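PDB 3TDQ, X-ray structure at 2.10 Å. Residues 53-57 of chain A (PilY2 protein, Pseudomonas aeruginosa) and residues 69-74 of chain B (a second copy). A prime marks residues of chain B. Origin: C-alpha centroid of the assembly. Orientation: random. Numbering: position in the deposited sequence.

Chain A 53-57: VSYSG
Chain B (69-74) IYIHKQ

A single hydrogen bond joins these two stretches, and it comes from a lysine folded back on its own chain: Lys73′ NZ donates to Ser56 OG at 3.0 Å and also to the backbone oxygen of its own stretch, Ile71′ O, at 2.8 Å from NZ. The rotamer explains the reach. With chi1 to chi4 at -44°, -63°, -174° and -62° (m, m, t, m), the chain bends at both ends, and the ammonium comes within range of both acceptors.

The backbones themselves stay apart. Residues 53-57 are extended throughout, with phi/psi from -116/135 at Ser54 to -176/-160 at Gly57; 69-71 is likewise a strand, at -143/140, -125/131 and -94/122. Their axes approach to 8.6 Å and their N-to-C directions differ by 51°, and each contact across the gap involves at least one side chain. His72′ (-72/113) is followed by helical values at Lys73′ (-69/-43) and Gln74′ (-77/-43). The register pairs Ser54 with Tyr70′ (CA to CA 8.1 Å) and Ser56 with Lys73′ (CA to CA 7.5 Å).

Strand alternation sets the pattern on chain A: Ser54 (chi1 -70°, m) and Ser56 (chi1 58°, p) point toward chain B, whereas Tyr55 (chi1 51°, p; chi2 89°) points away. Tyr70′, at chi1 174° (t) and chi2 88°, extends its ring into the gap. Ser54 CB lies over one face, 4.2 Å from the ring centroid and 26° off the normal, a CH-pi contact whose closest atom pair is Ser54 CB to Tyr70′ CE2 at 3.8 Å. The phenol tip reaches the chain A backbone, with Tyr70′ OH 3.2 Å from Tyr55 C. His72′ starts sideways, but chi1 -68° (m) and chi2 -91° bring its CE1 to 4.2 Å from Ser54 OG. The stretches bury 214 Å² in total.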

# COMPACT_ATOMS: atom_id res chain seq x y z
N VAL A 53 8.25 1.54 4.93
CA VAL A 53 7.12 2.11 4.17
C VAL A 53 7.37 2.34 2.69
O VAL A 53 8.49 2.55 2.27
CB VAL A 53 6.69 3.46 4.80
CG1 VAL A 53 5.98 3.25 6.15
CG2 VAL A 53 7.88 4.44 4.93
N SER A 54 6.27 2.30 1.91
CA SER A 54 6.17 2.71 0.51
C SER A 54 5.22 3.88 0.54
O SER A 54 4.22 3.81 1.29
CB SER A 54 5.66 1.59 -0.39
OG SER A 54 6.66 0.59 -0.50
N TYR A 55 5.52 4.98 -0.16
CA TYR A 55 4.64 6.15 -0.06
C TYR A 55 4.63 6.95 -1.35
O TYR A 55 5.56 6.87 -2.15
CB TYR A 55 5.06 7.06 1.13
CG TYR A 55 6.53 7.42 1.12
CD1 TYR A 55 6.99 8.54 0.43
CD2 TYR A 55 7.48 6.57 1.70
CE1 TYR A 55 8.35 8.83 0.35
CE2 TYR A 55 8.84 6.84 1.60
CZ TYR A 55 9.27 7.97 0.93
OH TYR A 55 10.61 8.26 0.84
N SER A 56 3.58 7.76 -1.52
CA SER A 56 3.47 8.64 -2.67
C SER A 56 2.72 9.88 -2.27
O SER A 56 2.04 9.88 -1.24
CB SER A 56 2.79 7.93 -3.85
OG SER A 56 1.50 7.45 -3.50
N GLY A 57 2.87 10.94 -3.05
CA GLY A 57 2.20 12.19 -2.74
C GLY A 57 2.41 13.27 -3.77
O GLY A 57 2.82 12.99 -4.90
N ILE B 69 -3.85 -2.75 0.70
CA ILE B 69 -3.19 -2.86 -0.61
C ILE B 69 -2.71 -1.48 -1.06
O ILE B 69 -3.41 -0.48 -0.88
CB ILE B 69 -4.12 -3.58 -1.66
CG1 ILE B 69 -3.41 -3.84 -3.01
CG2 ILE B 69 -5.46 -2.88 -1.85
CD1 ILE B 69 -4.09 -5.01 -3.91
N TYR B 70 -1.51 -1.44 -1.66
CA TYR B 70 -0.89 -0.21 -2.16
C TYR B 70 -0.54 -0.35 -3.64
O TYR B 70 0.08 -1.33 -4.02
CB TYR B 70 0.37 0.12 -1.32
CG TYR B 70 1.18 1.30 -1.82
CD1 TYR B 70 0.89 2.60 -1.41
CD2 TYR B 70 2.28 1.11 -2.65
CE1 TYR B 70 1.63 3.69 -1.86
CE2 TYR B 70 3.03 2.20 -3.11
CZ TYR B 70 2.70 3.48 -2.71
OH TYR B 70 3.43 4.55 -3.16
N ILE B 71 -0.93 0.64 -4.46
CA ILE B 71 -0.60 0.64 -5.88
C ILE B 71 0.69 1.41 -6.08
O ILE B 71 0.77 2.58 -5.68
CB ILE B 71 -1.76 1.19 -6.76
CG1 ILE B 71 -3.07 0.36 -6.59
CG2 ILE B 71 -1.34 1.28 -8.24
CD1 ILE B 71 -4.36 1.16 -6.98
N HIS B 72 1.71 0.75 -6.67
CA HIS B 72 3.01 1.36 -6.98
C HIS B 72 2.78 2.30 -8.16
O HIS B 72 2.31 1.86 -9.20
CB HIS B 72 4.05 0.27 -7.26
CG HIS B 72 4.38 -0.52 -6.04
ND1 HIS B 72 5.42 -0.15 -5.20
CD2 HIS B 72 3.73 -1.57 -5.48
CE1 HIS B 72 5.40 -1.02 -4.21
NE2 HIS B 72 4.41 -1.90 -4.34
N LYS B 73 2.93 3.60 -7.96
CA LYS B 73 2.54 4.60 -8.97
C LYS B 73 3.44 4.61 -10.22
O LYS B 73 2.91 4.70 -11.34
CB LYS B 73 2.45 6.01 -8.36
CG LYS B 73 1.73 6.09 -6.99
CD LYS B 73 0.25 5.68 -7.04
CE LYS B 73 -0.49 5.89 -5.73
NZ LYS B 73 0.07 5.08 -4.59
N GLN B 74 4.77 4.53 -10.06
CA GLN B 74 5.69 4.56 -11.20
C GLN B 74 5.72 3.20 -11.93
O GLN B 74 5.70 3.18 -13.16
CB GLN B 74 7.10 4.97 -10.75
CG GLN B 74 8.10 5.17 -11.89
CD GLN B 74 9.34 4.33 -11.69
OE1 GLN B 74 9.29 3.09 -11.71
NE2 GLN B 74 10.48 4.98 -11.52